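Local coordinates for protein pectate lyase (Bacillus, PDB 3VMV) that probably cleaves polygalacturonate, the pectate backbone of plant cell walls, as a secreted polysaccharide lyase of family 1, at residues P209-F223 and I231-Y245. Residues are numbered along the deposited sequence; the frame is centred on the assembly and turned at random.
Sequences PLIRYADVHMFNNYF and INSRVGARVFVENNY. With SO4 (sulfate ion), chain C.
Asn244 and Asn221 lie one above the other at equivalent bends of successive coils in a parallel beta-helix, and Asn244 OD1 takes both donors of its neighbour, Asn221 N (2.8 Å) and Asn221 ND2 (2.9 Å). The other end of that amide is tied too, since Asn244 ND2 reaches Met218 O, approaching from above the carbonyl plane while Glu242 N also bonds this oxygen. With alanine at this bend, both Asn221 donors would probably lose this acceptor, and Met218 O its side-chain donor. Such an asparagine ladder suits a tight bend, where one amide can both donate and accept.

At another bend the coils shift register by one residue, and branched Val235 offers CG2 to the centre of the Tyr213 ring, a CH-pi contact 3.5 Å from its centroid. Nearby, opposite charges pair across neighbouring strands: Arg238 grips Asp215 side-on, NE to OD1 and NH1 to OD2, both bonds nearly straight. Arg234 binds a sulfate, probably from the crystallisation liquor, through NH1 and NH2; alongside it runs Arg212, anchored by Asp185.

His217, its CG swung anti to the backbone N (chi1 -177°), extends NE2 in the ring plane to Glu242 OE1, 2.7 Å away; its ND1 is hydrogen-bonded to Tyr302 OH. Inside the coil, flexible Met218 fits its SD against Ile231 CD1.

Strands 177-181 and 192-197 precede this pair in the stack, strand 276-280 follows it, and helix 309-319 lies against Tyr222 and Tyr245.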
# COMPACT_ATOMS: atom_id res chain seq x y z
N PRO A 209 1.12 8.77 1.67
CA PRO A 209 1.01 8.01 2.92
C PRO A 209 1.42 8.89 4.13
O PRO A 209 2.01 9.99 3.96
CB PRO A 209 2.06 6.90 2.76
CG PRO A 209 2.92 7.30 1.51
CD PRO A 209 2.49 8.69 1.13
N LEU A 210 1.16 8.38 5.33
CA LEU A 210 1.82 8.83 6.55
C LEU A 210 3.14 8.07 6.60
O LEU A 210 3.14 6.84 6.65
CB LEU A 210 0.96 8.51 7.79
CG LEU A 210 1.41 9.08 9.13
CD1 LEU A 210 0.31 8.79 10.16
CD2 LEU A 210 2.77 8.51 9.62
N ILE A 211 4.26 8.80 6.47
CA ILE A 211 5.56 8.13 6.41
C ILE A 211 6.39 8.51 7.61
O ILE A 211 6.72 9.68 7.78
CB ILE A 211 6.36 8.49 5.11
CG1 ILE A 211 5.51 8.28 3.86
CG2 ILE A 211 7.66 7.65 5.01
CD1 ILE A 211 6.14 8.93 2.63
N ARG A 212 6.78 7.51 8.41
CA ARG A 212 7.76 7.70 9.47
C ARG A 212 9.07 7.04 9.09
O ARG A 212 9.07 5.86 8.75
CB ARG A 212 7.31 7.11 10.82
CG ARG A 212 6.14 7.84 11.46
CD ARG A 212 5.72 7.03 12.68
NE ARG A 212 4.76 7.71 13.57
CZ ARG A 212 3.44 7.48 13.54
NH1 ARG A 212 2.91 6.63 12.66
NH2 ARG A 212 2.66 8.12 14.40
N TYR A 213 10.18 7.79 9.16
CA TYR A 213 11.58 7.26 9.02
C TYR A 213 12.00 6.77 7.65
O TYR A 213 13.18 6.93 7.26
CB TYR A 213 11.91 6.10 10.01
CG TYR A 213 11.63 6.42 11.46
CD1 TYR A 213 12.48 7.26 12.19
CD2 TYR A 213 10.49 5.92 12.07
CE1 TYR A 213 12.20 7.59 13.53
CE2 TYR A 213 10.21 6.24 13.40
CZ TYR A 213 11.07 7.07 14.11
OH TYR A 213 10.80 7.40 15.40
N ALA A 214 11.06 6.13 6.93
CA ALA A 214 11.42 5.38 5.71
C ALA A 214 11.86 6.24 4.52
O ALA A 214 11.45 7.39 4.40
CB ALA A 214 10.24 4.56 5.29
N ASP A 215 12.70 5.63 3.67
CA ASP A 215 12.93 6.14 2.31
C ASP A 215 11.86 5.57 1.37
O ASP A 215 11.62 4.33 1.30
CB ASP A 215 14.32 5.72 1.83
CG ASP A 215 15.45 6.45 2.59
OD1 ASP A 215 15.19 7.51 3.17
OD2 ASP A 215 16.58 5.91 2.62
N VAL A 216 11.23 6.49 0.63
CA VAL A 216 10.08 6.19 -0.21
C VAL A 216 10.20 6.94 -1.53
O VAL A 216 10.62 8.10 -1.55
CB VAL A 216 8.81 6.63 0.52
CG1 VAL A 216 7.59 6.44 -0.34
CG2 VAL A 216 8.68 5.87 1.84
N HIS A 217 9.85 6.29 -2.64
CA HIS A 217 9.75 6.95 -3.95
C HIS A 217 8.29 6.90 -4.38
O HIS A 217 7.72 5.82 -4.42
CB HIS A 217 10.64 6.19 -4.91
CG HIS A 217 10.74 6.75 -6.30
ND1 HIS A 217 11.10 5.93 -7.36
CD2 HIS A 217 10.58 7.99 -6.82
CE1 HIS A 217 11.18 6.66 -8.46
NE2 HIS A 217 10.86 7.91 -8.17
N MET A 218 7.71 8.06 -4.69
CA MET A 218 6.38 8.12 -5.27
C MET A 218 6.47 8.78 -6.63
O MET A 218 6.85 9.97 -6.71
CB MET A 218 5.45 8.94 -4.38
CG MET A 218 5.45 8.45 -2.95
SD MET A 218 4.10 9.18 -1.97
CE MET A 218 2.67 8.26 -2.53
N PHE A 219 6.19 7.99 -7.67
CA PHE A 219 6.18 8.58 -9.02
C PHE A 219 4.96 8.22 -9.83
O PHE A 219 4.43 7.11 -9.73
CB PHE A 219 7.49 8.28 -9.79
CG PHE A 219 7.72 6.82 -10.16
CD1 PHE A 219 7.40 6.36 -11.45
CD2 PHE A 219 8.29 5.93 -9.26
CE1 PHE A 219 7.64 5.05 -11.85
CE2 PHE A 219 8.52 4.58 -9.64
CZ PHE A 219 8.20 4.15 -10.94
N ASN A 220 4.51 9.17 -10.66
CA ASN A 220 3.47 8.88 -11.64
C ASN A 220 2.17 8.43 -10.99
O ASN A 220 1.42 7.69 -11.63
CB ASN A 220 3.92 7.83 -12.67
CG ASN A 220 4.94 8.39 -13.68
OD1 ASN A 220 5.20 9.64 -13.79
ND2 ASN A 220 5.53 7.50 -14.42
N ASN A 221 1.91 8.91 -9.78
CA ASN A 221 0.57 8.70 -9.18
C ASN A 221 -0.36 9.88 -9.49
O ASN A 221 0.12 10.98 -9.84
CB ASN A 221 0.66 8.54 -7.66
CG ASN A 221 1.62 7.46 -7.25
OD1 ASN A 221 1.32 6.25 -7.31
ND2 ASN A 221 2.82 7.87 -6.83
N TYR A 222 -1.67 9.64 -9.37
CA TYR A 222 -2.71 10.62 -9.59
C TYR A 222 -3.45 10.78 -8.28
O TYR A 222 -4.12 9.85 -7.86
CB TYR A 222 -3.64 10.11 -10.70
CG TYR A 222 -4.81 10.97 -11.13
CD1 TYR A 222 -4.96 12.27 -10.67
CD2 TYR A 222 -5.69 10.50 -12.07
CE1 TYR A 222 -6.07 13.03 -11.11
CE2 TYR A 222 -6.79 11.25 -12.50
CZ TYR A 222 -6.94 12.51 -12.03
OH TYR A 222 -8.01 13.22 -12.50
N PHE A 223 -3.23 11.93 -7.64
CA PHE A 223 -3.87 12.29 -6.36
C PHE A 223 -5.03 13.22 -6.68
O PHE A 223 -4.83 14.21 -7.41
CB PHE A 223 -2.90 13.07 -5.50
CG PHE A 223 -1.65 12.31 -5.02
CD1 PHE A 223 -1.55 11.91 -3.70
CD2 PHE A 223 -0.57 12.08 -5.88
CE1 PHE A 223 -0.39 11.35 -3.18
CE2 PHE A 223 0.60 11.50 -5.40
CZ PHE A 223 0.70 11.10 -4.04
N ILE A 231 0.78 13.52 1.30
CA ILE A 231 2.06 12.92 1.78
C ILE A 231 2.55 13.59 3.07
O ILE A 231 2.76 14.81 3.09
CB ILE A 231 3.12 13.09 0.71
CG1 ILE A 231 2.67 12.48 -0.62
CG2 ILE A 231 4.46 12.45 1.16
CD1 ILE A 231 3.53 12.91 -1.80
N ASN A 232 2.70 12.81 4.15
CA ASN A 232 3.08 13.35 5.43
C ASN A 232 4.40 12.71 5.79
O ASN A 232 4.42 11.55 6.14
CB ASN A 232 2.01 13.03 6.46
CG ASN A 232 2.30 13.67 7.82
OD1 ASN A 232 3.28 14.41 7.99
ND2 ASN A 232 1.41 13.43 8.81
N SER A 233 5.49 13.48 5.70
CA SER A 233 6.82 12.95 5.92
C SER A 233 7.33 13.36 7.30
O SER A 233 7.48 14.56 7.58
CB SER A 233 7.75 13.48 4.82
OG SER A 233 9.04 12.88 4.89
N ARG A 234 7.60 12.34 8.13
CA ARG A 234 7.86 12.52 9.56
C ARG A 234 9.16 11.87 9.99
O ARG A 234 9.56 10.86 9.41
CB ARG A 234 6.69 11.89 10.36
CG ARG A 234 5.40 12.72 10.25
CD ARG A 234 4.14 11.92 10.45
NE ARG A 234 3.90 11.66 11.87
CZ ARG A 234 2.68 11.56 12.39
NH1 ARG A 234 2.57 11.33 13.69
NH2 ARG A 234 1.59 11.72 11.62
N VAL A 235 9.75 12.41 11.06
CA VAL A 235 10.92 11.81 11.75
C VAL A 235 11.95 11.23 10.80
O VAL A 235 12.32 10.05 10.85
CB VAL A 235 10.58 10.77 12.88
CG1 VAL A 235 10.07 11.51 14.12
CG2 VAL A 235 9.59 9.72 12.45
N GLY A 236 12.43 12.10 9.92
CA GLY A 236 13.57 11.74 9.10
C GLY A 236 13.26 10.89 7.88
O GLY A 236 14.19 10.46 7.19
N ALA A 237 11.98 10.65 7.60
CA ALA A 237 11.61 10.04 6.32
C ALA A 237 12.19 10.85 5.17
O ALA A 237 12.40 12.04 5.30
CB ALA A 237 10.10 9.99 6.16
N ARG A 238 12.50 10.19 4.05
CA ARG A 238 12.89 10.90 2.83
C ARG A 238 12.02 10.42 1.70
O ARG A 238 12.03 9.20 1.41
CB ARG A 238 14.35 10.60 2.47
CG ARG A 238 15.29 11.14 3.55
CD ARG A 238 16.75 11.00 3.15
NE ARG A 238 17.09 9.61 2.87
CZ ARG A 238 18.32 9.24 2.54
NH1 ARG A 238 18.61 7.99 2.28
NH2 ARG A 238 19.27 10.17 2.42
N VAL A 239 11.24 11.33 1.10
CA VAL A 239 10.34 10.90 0.02
C VAL A 239 10.64 11.65 -1.26
O VAL A 239 10.65 12.89 -1.26
CB VAL A 239 8.83 11.00 0.43
CG1 VAL A 239 8.43 12.38 0.79
CG2 VAL A 239 7.93 10.49 -0.71
N PHE A 240 11.00 10.91 -2.32
CA PHE A 240 11.18 11.51 -3.64
C PHE A 240 9.83 11.53 -4.34
O PHE A 240 9.28 10.45 -4.64
CB PHE A 240 12.26 10.74 -4.42
CG PHE A 240 12.54 11.29 -5.82
CD1 PHE A 240 12.49 12.66 -6.05
CD2 PHE A 240 12.94 10.44 -6.84
CE1 PHE A 240 12.80 13.17 -7.30
CE2 PHE A 240 13.23 10.95 -8.11
CZ PHE A 240 13.16 12.30 -8.34
N VAL A 241 9.28 12.73 -4.55
CA VAL A 241 7.93 12.93 -5.12
C VAL A 241 8.15 13.41 -6.52
O VAL A 241 8.49 14.56 -6.73
CB VAL A 241 7.17 13.93 -4.29
CG1 VAL A 241 5.72 14.10 -4.79
CG2 VAL A 241 7.22 13.53 -2.80
N GLU A 242 7.95 12.49 -7.47
CA GLU A 242 8.40 12.73 -8.86
C GLU A 242 7.30 12.51 -9.88
O GLU A 242 6.70 11.43 -9.99
CB GLU A 242 9.55 11.72 -9.13
CG GLU A 242 10.18 11.86 -10.51
CD GLU A 242 11.20 10.75 -10.80
OE1 GLU A 242 11.03 9.65 -10.23
OE2 GLU A 242 12.10 11.00 -11.64
N ASN A 243 7.04 13.55 -10.66
CA ASN A 243 6.13 13.43 -11.80
C ASN A 243 4.77 12.85 -11.43
O ASN A 243 4.24 11.95 -12.10
CB ASN A 243 6.77 12.63 -12.96
CG ASN A 243 7.97 13.33 -13.57
OD1 ASN A 243 8.59 14.25 -12.97
ND2 ASN A 243 8.33 12.89 -14.78
N ASN A 244 4.21 13.35 -10.34
CA ASN A 244 2.85 13.02 -9.96
C ASN A 244 1.90 14.12 -10.35
O ASN A 244 2.32 15.27 -10.49
CB ASN A 244 2.72 12.81 -8.44
CG ASN A 244 3.65 11.73 -7.90
OD1 ASN A 244 3.31 10.55 -7.93
ND2 ASN A 244 4.80 12.13 -7.39
N TYR A 245 0.62 13.77 -10.48
CA TYR A 245 -0.42 14.74 -10.80
C TYR A 245 -1.33 14.91 -9.59
O TYR A 245 -1.82 13.90 -9.07
CB TYR A 245 -1.22 14.26 -12.04
CG TYR A 245 -2.00 15.34 -12.68
CD1 TYR A 245 -1.42 16.04 -13.73
CD2 TYR A 245 -3.28 15.69 -12.27
CE1 TYR A 245 -2.04 17.03 -14.36
CE2 TYR A 245 -3.94 16.79 -12.95
CZ TYR A 245 -3.27 17.41 -13.97
OH TYR A 245 -3.77 18.47 -14.69
S SO4 C . -1.31 10.51 13.64
O1 SO4 C . -0.04 10.41 14.41
O2 SO4 C . -1.73 9.16 13.24
O3 SO4 C . -2.33 11.15 14.47
O4 SO4 C . -1.10 11.29 12.41
O HOH W 1 3.56 10.15 16.34